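Local coordinates for type III secretion system effector protein ExoU (Pseudomonas fluorescens, PDB 4QMK) that is a type III secretion effector and patatin-like phospholipase that probably hydrolyses host membrane lipids after localising to the plasma membrane through phosphatidylinositol 4,5-bisphosphate, at residues Ile79-Gly83 with Leu414-Arg419; Pro209-Ile215 with Val232-His236; Glu380-Pro386 with Thr421-His425. All blocks are in the same frame, centred on the assembly; numbering follows the deposited sequence.

Contact 1: Ile79-Gly83 with Leu414-Arg419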
loop_
_atom_site.group_PDB
_atom_site.type_symbol
_atom_site.label_atom_id
_atom_site.label_comp_id
_atom_site.label_asym_id
_atom_site.label_seq_id
_atom_site.Cartn_x
_atom_site.Cartn_y
_atom_site.Cartn_z
ATOM N N ILE A 79 -3.239 -33.864 9.439
ATOM C CA ILE A 79 -3.958 -34.840 8.677
ATOM C C ILE A 79 -5.211 -35.151 9.406
ATOM O O ILE A 79 -6.126 -35.680 8.818
ATOM C CB ILE A 79 -3.089 -36.128 8.386
ATOM C CG1 ILE A 79 -3.868 -37.167 7.569
ATOM C CG2 ILE A 79 -2.613 -36.814 9.654
ATOM C CD1 ILE A 79 -4.273 -36.624 6.220
ATOM N N ALA A 80 -5.317 -34.788 10.672
ATOM C CA ALA A 80 -6.592 -34.993 11.419
ATOM C C ALA A 80 -7.672 -33.944 11.104
ATOM O O ALA A 80 -8.848 -34.166 11.340
ATOM C CB ALA A 80 -6.322 -34.989 12.919
ATOM N N PHE A 81 -7.286 -32.794 10.598
ATOM C CA PHE A 81 -8.258 -31.711 10.459
ATOM C C PHE A 81 -9.507 -32.047 9.639
ATOM O O PHE A 81 -10.588 -31.506 9.897
ATOM C CB PHE A 81 -7.590 -30.442 9.865
ATOM C CG PHE A 81 -6.694 -29.704 10.806
ATOM C CD1 PHE A 81 -7.074 -29.477 12.106
ATOM C CD2 PHE A 81 -5.518 -29.115 10.347
ATOM C CE1 PHE A 81 -6.259 -28.738 12.973
ATOM C CE2 PHE A 81 -4.725 -28.348 11.184
ATOM C CZ PHE A 81 -5.095 -28.169 12.499
ATOM N N PRO A 82 -9.363 -32.893 8.615
ATOM C CA PRO A 82 -10.547 -33.175 7.812
ATOM C C PRO A 82 -11.737 -33.658 8.623
ATOM O O PRO A 82 -12.863 -33.231 8.357
ATOM C CB PRO A 82 -10.055 -34.239 6.848
ATOM C CG PRO A 82 -8.654 -33.829 6.587
ATOM C CD PRO A 82 -8.146 -33.394 7.954
ATOM N N GLY A 83 -11.510 -34.491 9.625
ATOM C CA GLY A 83 -12.629 -34.917 10.479
ATOM C C GLY A 83 -13.262 -33.728 11.252
ATOM O O GLY A 83 -14.499 -33.667 11.476
ATOM N N LEU A 414 -7.861 -41.636 11.838
ATOM C CA LEU A 414 -7.525 -40.497 12.644
ATOM C C LEU A 414 -8.561 -39.411 12.396
ATOM O O LEU A 414 -9.085 -38.792 13.336
ATOM C CB LEU A 414 -6.132 -40.013 12.305
ATOM C CG LEU A 414 -5.518 -39.205 13.424
ATOM C CD1 LEU A 414 -5.161 -40.128 14.575
ATOM C CD2 LEU A 414 -4.294 -38.449 12.931
ATOM N N GLN A 415 -8.910 -39.256 11.129
ATOM C CA GLN A 415 -9.930 -38.299 10.745
ATOM C C GLN A 415 -11.264 -38.618 11.398
ATOM O O GLN A 415 -11.977 -37.731 11.846
ATOM C CB GLN A 415 -10.053 -38.247 9.234
ATOM C CG GLN A 415 -8.809 -37.633 8.594
ATOM C CD GLN A 415 -8.771 -37.781 7.110
ATOM O OE1 GLN A 415 -9.685 -38.335 6.512
ATOM N NE2 GLN A 415 -7.721 -37.248 6.492
ATOM N N ALA A 416 -11.597 -39.894 11.480
ATOM C CA ALA A 416 -12.855 -40.280 12.145
ATOM C C ALA A 416 -12.787 -40.069 13.689
ATOM O O ALA A 416 -13.789 -39.866 14.295
ATOM C CB ALA A 416 -13.227 -41.722 11.790
ATOM N N GLN A 417 -11.602 -40.141 14.292
ATOM C CA GLN A 417 -11.440 -39.872 15.716
ATOM C C GLN A 417 -11.672 -38.382 16.006
ATOM O O GLN A 417 -12.312 -38.004 16.992
ATOM C CB GLN A 417 -10.036 -40.209 16.143
ATOM C CG GLN A 417 -9.743 -41.678 16.133
ATOM C CD GLN A 417 -10.028 -42.299 17.468
ATOM O OE1 GLN A 417 -11.019 -43.020 17.643
ATOM N NE2 GLN A 417 -9.170 -41.994 18.446
ATOM N N ALA A 418 -11.108 -37.555 15.144
ATOM C CA ALA A 418 -11.277 -36.141 15.230
ATOM C C ALA A 418 -12.753 -35.763 15.081
ATOM O O ALA A 418 -13.295 -34.939 15.853
ATOM C CB ALA A 418 -10.461 -35.466 14.151
ATOM N N ARG A 419 -13.402 -36.387 14.098
ATOM C CA ARG A 419 -14.805 -36.109 13.801
ATOM C C ARG A 419 -15.641 -36.349 15.030
ATOM O O ARG A 419 -16.480 -35.499 15.412
ATOM C CB ARG A 419 -15.279 -36.983 12.658
ATOM C CG ARG A 419 -16.728 -36.798 12.245
ATOM C CD ARG A 419 -17.138 -37.854 11.223
ATOM N NE ARG A 419 -18.416 -37.552 10.586
ATOM C CZ ARG A 419 -18.733 -37.877 9.331
ATOM N NH1 ARG A 419 -17.861 -38.495 8.530
ATOM N NH2 ARG A 419 -19.923 -37.540 8.851
#
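This is a close, buried packing of two helical pieces within the patatin-like α/β fold: the 3-10 turn at I79-A80 and the start of the helix that runs to residue 90 lie against the long helix 408-431. The turn follows the glycine-rich loop after strand 68-72, a region that in patatin-like enzymes usually shapes the oxyanion hole. G83 sets the intimacy of the approach, its CA standing 4.1 Å from CA of R419. A CB built on G83 would come 1.8 Å from Q415 O, a clash, so only a residue without a side chain fits here. In its place the backbones exchange two CA-H...O contacts, G83 CA to Q415 O at 3.2 Å and R419 CA to G83 O at 3.4 Å. Next to it, A80 fits between two residues one helical turn apart: its CB is 4.0 Å from L414 CD2 and 4.3 Å from A418 CB. I79 adds its CG2 at 4.0 Å from L414 CD2. F81 points the other way, into the sheet, where its ring meets F337. The charged end of R419 also leaves the interface, forming a salt bridge with E90 farther along helix 81-90. Q415 ties the turn down with its amide, which is also hydrogen-bonded to N127 of helix 119-127: NE2 donates to I79 O over 3.2 Å, with an N-H...O angle of 155°.

Contact 2: Pro209-Ile215 with Val232-His236; sequences PPEVTAI and VLSRH
Two consecutive helices of the patatin-like region, 210-221 and 227-236, pack against each other at a steep angle, joined by both charge and apolar contact. The axes of segments 210-215 and 232-236 come within 9.9 Å, with 126° between their N-to-C directions (signed crossing angle -126°); V212 and L233 are closest, CA to CA 6.4 Å. P209 (phi/psi -53/142) takes the N-cap position, and its O accepts weak hydrogen bonds from V212 N (3.0 Å) and T213 N (3.3 Å).

Apolar contacts fill the more buried side. V212 CB lies 4.1 Å from L233 CD2, I215 CG2 4.4 Å from L233 CD1, and L233 adopts the mt rotamer. V212 CG1 is also 3.9 Å from H236 CD2. P209 CG sits over the face of the H236 ring in a CH-pi contact, 3.9 Å from the centroid.

The polar contacts gather around the solvent-exposed E211, whose chi1 of -111° lies between wells while chi2 is t. Its OE2 makes a salt bridge to R235 NH1 at 2.8 Å. With H236 at chi1 -50° and chi2 -85°, the ring edge faces E211 in a His-carboxylate hydrogen bond, H236 NE2 donating to E211 OE1 at 3.2 Å.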
loop_
_atom_site.group_PDB
_atom_site.type_symbol
_atom_site.label_atom_id
_atom_site.label_comp_id
_atom_site.label_asym_id
_atom_site.label_seq_id
_atom_site.Cartn_x
_atom_site.Cartn_y
_atom_site.Cartn_z
ATOM N N PRO A 209 -22.704 -7.483 -6.791
ATOM C CA PRO A 209 -22.054 -6.186 -6.561
ATOM C C PRO A 209 -20.787 -6.043 -7.386
ATOM O O PRO A 209 -20.076 -7.026 -7.590
ATOM C CB PRO A 209 -21.710 -6.210 -5.069
ATOM C CG PRO A 209 -22.653 -7.194 -4.464
ATOM C CD PRO A 209 -22.974 -8.208 -5.534
ATOM N N PRO A 210 -20.536 -4.841 -7.910
ATOM C CA PRO A 210 -19.316 -4.639 -8.687
ATOM C C PRO A 210 -18.098 -5.119 -7.912
ATOM O O PRO A 210 -17.141 -5.633 -8.498
ATOM C CB PRO A 210 -19.284 -3.128 -8.887
ATOM C CG PRO A 210 -20.720 -2.727 -8.889
ATOM C CD PRO A 210 -21.442 -3.677 -7.978
ATOM N N GLU A 211 -18.158 -4.953 -6.595
ATOM C CA GLU A 211 -17.112 -5.392 -5.692
ATOM C C GLU A 211 -16.631 -6.820 -5.963
ATOM O O GLU A 211 -15.404 -7.058 -6.105
ATOM C CB GLU A 211 -17.646 -5.315 -4.256
ATOM C CG GLU A 211 -17.024 -4.255 -3.358
ATOM C CD GLU A 211 -17.678 -4.140 -1.970
ATOM O OE1 GLU A 211 -18.684 -4.841 -1.668
ATOM O OE2 GLU A 211 -17.163 -3.331 -1.158
ATOM N N VAL A 212 -17.592 -7.757 -6.057
ATOM C CA VAL A 212 -17.235 -9.157 -6.215
ATOM C C VAL A 212 -16.845 -9.501 -7.641
ATOM O O VAL A 212 -15.852 -10.221 -7.859
ATOM C CB VAL A 212 -18.301 -10.158 -5.692
ATOM C CG1 VAL A 212 -18.958 -9.658 -4.418
ATOM C CG2 VAL A 212 -19.331 -10.461 -6.733
ATOM N N THR A 213 -17.572 -8.967 -8.613
ATOM C CA THR A 213 -17.284 -9.297 -9.984
ATOM C C THR A 213 -15.835 -8.872 -10.313
ATOM O O THR A 213 -15.115 -9.587 -11.009
ATOM C CB THR A 213 -18.345 -8.713 -10.949
ATOM O OG1 THR A 213 -18.372 -7.294 -10.817
ATOM C CG2 THR A 213 -19.740 -9.257 -10.620
ATOM N N ALA A 214 -15.387 -7.754 -9.751
ATOM C CA ALA A 214 -13.999 -7.291 -9.971
ATOM C C ALA A 214 -12.969 -8.240 -9.351
ATOM O O ALA A 214 -11.872 -8.399 -9.888
ATOM C CB ALA A 214 -13.805 -5.871 -9.444
ATOM N N ILE A 215 -13.298 -8.855 -8.211
ATOM C CA ILE A 215 -12.395 -9.871 -7.627
ATOM C C ILE A 215 -12.343 -11.057 -8.605
ATOM O O ILE A 215 -11.285 -11.583 -8.897
ATOM C CB ILE A 215 -12.879 -10.439 -6.268
ATOM C CG1 ILE A 215 -13.213 -9.351 -5.241
ATOM C CG2 ILE A 215 -11.850 -11.396 -5.706
ATOM C CD1 ILE A 215 -12.100 -8.394 -4.954
ATOM N N VAL A 232 -14.109 -8.846 1.838
ATOM C CA VAL A 232 -15.161 -8.350 0.940
ATOM C C VAL A 232 -16.127 -9.450 0.495
ATOM O O VAL A 232 -17.361 -9.309 0.592
ATOM C CB VAL A 232 -14.546 -7.715 -0.310
ATOM C CG1 VAL A 232 -15.607 -7.491 -1.365
ATOM C CG2 VAL A 232 -13.860 -6.392 0.045
ATOM N N LEU A 233 -15.556 -10.560 0.054
ATOM C CA LEU A 233 -16.338 -11.679 -0.377
ATOM C C LEU A 233 -17.203 -12.268 0.728
ATOM O O LEU A 233 -18.322 -12.713 0.454
ATOM C CB LEU A 233 -15.407 -12.756 -0.893
ATOM C CG LEU A 233 -14.756 -12.496 -2.222
ATOM C CD1 LEU A 233 -13.852 -13.666 -2.581
ATOM C CD2 LEU A 233 -15.822 -12.303 -3.276
ATOM N N SER A 234 -16.676 -12.316 1.962
ATOM C CA SER A 234 -17.434 -12.878 3.114
ATOM C C SER A 234 -18.733 -12.110 3.408
ATOM O O SER A 234 -19.694 -12.685 3.898
ATOM C CB SER A 234 -16.576 -12.952 4.396
ATOM O OG SER A 234 -16.348 -11.662 4.979
ATOM N N ARG A 235 -18.771 -10.827 3.081
ATOM C CA ARG A 235 -19.989 -10.042 3.295
ATOM C C ARG A 235 -21.155 -10.523 2.435
ATOM O O ARG A 235 -22.293 -10.332 2.815
ATOM C CB ARG A 235 -19.775 -8.564 2.956
ATOM C CG ARG A 235 -18.723 -7.827 3.758
ATOM C CD ARG A 235 -18.509 -6.530 2.999
ATOM N NE ARG A 235 -17.200 -5.931 3.194
ATOM C CZ ARG A 235 -16.614 -5.123 2.306
ATOM N NH1 ARG A 235 -17.213 -4.838 1.149
ATOM N NH2 ARG A 235 -15.404 -4.624 2.565
ATOM N N HIS A 236 -20.869 -11.092 1.270
ATOM C CA HIS A 236 -21.915 -11.482 0.327
ATOM C C HIS A 236 -22.056 -12.967 0.127
ATOM O O HIS A 236 -23.032 -13.406 -0.481
ATOM C CB HIS A 236 -21.662 -10.828 -1.056
ATOM C CG HIS A 236 -21.406 -9.349 -0.983
ATOM N ND1 HIS A 236 -22.422 -8.419 -0.955
ATOM C CD2 HIS A 236 -20.250 -8.643 -0.886
ATOM C CE1 HIS A 236 -21.905 -7.208 -0.848
ATOM N NE2 HIS A 236 -20.591 -7.313 -0.803
#

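Contact 3: Glu380-Pro386 with Thr421-His425; sequences EQTVTLP and TVSGH
Helix 408-431 covers one face of the mixed β-sheet of the patatin-like α/β fold here, its residues 421-425 lying against strand 382-385, which pairs in parallel with strand 332-337. Strand and helix segments run almost antiparallel, 157° between their directions (signed crossing angle 157°), with axes 8.7 Å apart at closest; V383 sits nearest V422 (CA to CA 6.7 Å) and L385 nearest T421 (6.6 Å). The segment opens at E380, the last residue of helix 374-380, whose O accepts a hydrogen bond from H425 NE2 (3.3 Å, angle 158°); H425 reaches it with chi1 t and chi2 -92°. Q381 (phi/psi -94/8) leaves helical geometry and starts the chain into the extended strand. T382 directs its CB away from the helix, its OG1 hydrogen-bonded to F378 O. V383, chi1 p, points at the helix and is the centre of the contact: CG1 lies 4.1 Å from V422 CG2, CG2 3.7 Å from both T421 CG2 and H425 CB, and CB makes a CH-pi contact over the H425 imidazole, 4.1 Å from the ring centroid and 18° off the normal. T384 turns away again, though its O remains 3.7 Å from T421 CG2. L385, rotamer mt, brings CD2 to 3.7 Å from V422 CG2. P386 leaves the regular strand segment; T421 OG1, hydrogen-bonded to Q417 O, lies 3.3 Å from P386 CD.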
loop_
_atom_site.group_PDB
_atom_site.type_symbol
_atom_site.label_atom_id
_atom_site.label_comp_id
_atom_site.label_asym_id
_atom_site.label_seq_id
_atom_site.Cartn_x
_atom_site.Cartn_y
_atom_site.Cartn_z
ATOM N N GLU A 380 -12.570 -23.692 27.717
ATOM C CA GLU A 380 -13.855 -24.355 27.521
ATOM C C GLU A 380 -14.163 -24.466 26.025
ATOM O O GLU A 380 -14.903 -25.379 25.580
ATOM C CB GLU A 380 -14.978 -23.540 28.167
ATOM C CG GLU A 380 -15.084 -23.660 29.686
ATOM C CD GLU A 380 -15.919 -22.544 30.331
ATOM O OE1 GLU A 380 -16.540 -21.739 29.603
ATOM O OE2 GLU A 380 -15.943 -22.452 31.576
ATOM N N GLN A 381 -13.612 -23.540 25.247
ATOM C CA GLN A 381 -13.857 -23.504 23.838
ATOM C C GLN A 381 -12.808 -24.249 23.041
ATOM O O GLN A 381 -12.774 -24.159 21.820
ATOM C CB GLN A 381 -13.919 -22.061 23.400
ATOM C CG GLN A 381 -15.237 -21.435 23.818
ATOM C CD GLN A 381 -15.226 -19.917 23.838
ATOM O OE1 GLN A 381 -14.979 -19.252 22.836
ATOM N NE2 GLN A 381 -15.547 -19.378 24.962
ATOM N N THR A 382 -11.921 -24.954 23.741
ATOM C CA THR A 382 -10.809 -25.617 23.114
ATOM C C THR A 382 -11.140 -27.080 22.964
ATOM O O THR A 382 -11.670 -27.661 23.906
ATOM C CB THR A 382 -9.564 -25.496 23.992
ATOM O OG1 THR A 382 -9.152 -24.117 24.039
ATOM C CG2 THR A 382 -8.468 -26.331 23.478
ATOM N N VAL A 383 -10.836 -27.672 21.801
ATOM C CA VAL A 383 -11.019 -29.108 21.617
ATOM C C VAL A 383 -9.673 -29.720 21.261
ATOM O O VAL A 383 -8.926 -29.201 20.401
ATOM C CB VAL A 383 -12.114 -29.423 20.548
ATOM C CG1 VAL A 383 -11.687 -29.002 19.174
ATOM C CG2 VAL A 383 -12.484 -30.881 20.560
ATOM N N THR A 384 -9.376 -30.845 21.895
ATOM C CA THR A 384 -8.078 -31.537 21.733
ATOM C C THR A 384 -8.228 -32.827 20.923
ATOM O O THR A 384 -8.788 -33.797 21.385
ATOM C CB THR A 384 -7.467 -31.848 23.114
ATOM O OG1 THR A 384 -7.301 -30.604 23.840
ATOM C CG2 THR A 384 -6.144 -32.516 22.974
ATOM N N LEU A 385 -7.746 -32.805 19.692
ATOM C CA LEU A 385 -7.885 -33.935 18.820
ATOM C C LEU A 385 -6.943 -35.031 19.316
ATOM O O LEU A 385 -5.777 -34.787 19.518
ATOM C CB LEU A 385 -7.561 -33.549 17.385
ATOM C CG LEU A 385 -8.386 -32.429 16.762
ATOM C CD1 LEU A 385 -8.065 -32.369 15.271
ATOM C CD2 LEU A 385 -9.880 -32.628 16.959
ATOM N N PRO A 386 -7.468 -36.235 19.535
ATOM C CA PRO A 386 -6.642 -37.329 20.025
ATOM C C PRO A 386 -5.718 -37.926 18.949
ATOM O O PRO A 386 -6.114 -38.069 17.798
ATOM C CB PRO A 386 -7.679 -38.369 20.444
ATOM C CG PRO A 386 -8.792 -38.159 19.484
ATOM C CD PRO A 386 -8.845 -36.669 19.255
ATOM N N THR A 421 -14.622 -36.457 18.219
ATOM C CA THR A 421 -14.235 -35.650 19.331
ATOM C C THR A 421 -14.900 -34.281 19.216
ATOM O O THR A 421 -15.537 -33.803 20.136
ATOM C CB THR A 421 -12.703 -35.521 19.389
ATOM O OG1 THR A 421 -12.126 -36.799 19.647
ATOM C CG2 THR A 421 -12.272 -34.612 20.512
ATOM N N VAL A 422 -14.792 -33.699 18.049
ATOM C CA VAL A 422 -15.357 -32.419 17.781
ATOM C C VAL A 422 -16.888 -32.437 17.870
ATOM O O VAL A 422 -17.485 -31.502 18.478
ATOM C CB VAL A 422 -14.907 -31.933 16.433
ATOM C CG1 VAL A 422 -15.685 -30.717 15.995
ATOM C CG2 VAL A 422 -13.418 -31.641 16.482
ATOM N N SER A 423 -17.526 -33.457 17.274
ATOM C CA SER A 423 -18.975 -33.632 17.416
ATOM C C SER A 423 -19.311 -33.673 18.901
ATOM O O SER A 423 -20.271 -33.045 19.338
ATOM C CB SER A 423 -19.477 -34.949 16.776
ATOM O OG SER A 423 -19.695 -34.814 15.389
ATOM N N GLY A 424 -18.513 -34.413 19.674
ATOM C CA GLY A 424 -18.749 -34.520 21.119
ATOM C C GLY A 424 -18.623 -33.155 21.769
ATOM O O GLY A 424 -19.429 -32.763 22.588
ATOM N N HIS A 425 -17.634 -32.397 21.327
ATOM C CA HIS A 425 -17.407 -31.135 21.890
ATOM C C HIS A 425 -18.563 -30.172 21.541
ATOM O O HIS A 425 -19.055 -29.449 22.384
ATOM C CB HIS A 425 -16.086 -30.602 21.398
ATOM C CG HIS A 425 -15.773 -29.250 21.923
ATOM N ND1 HIS A 425 -16.114 -28.104 21.254
ATOM C CD2 HIS A 425 -15.192 -28.855 23.073
ATOM C CE1 HIS A 425 -15.739 -27.054 21.961
ATOM N NE2 HIS A 425 -15.197 -27.486 23.078
#

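How the contacts relate
Contacts 1 and 3 are neighbours, their centres 11 Å apart, and both draw on successive turns of helix 408-431. That helix is held against the turn leading into helix 81-90 and against strand 382-389 at once. L385 of contact 3 joins the two, its CD1 3.9 Å from A80 CB and its CD2 4.0 Å from A418 CB. Along the chain their segments alternate: contact 1 brings 414-419 back to the start of the patatin-like region, while contact 3 joins the same helix to the strand shortly before it. Contact 2 is nested within the loop closed by contact 1 and precedes contact 3; it is a separate helix pair, its centre 33 and 34 Å from theirs.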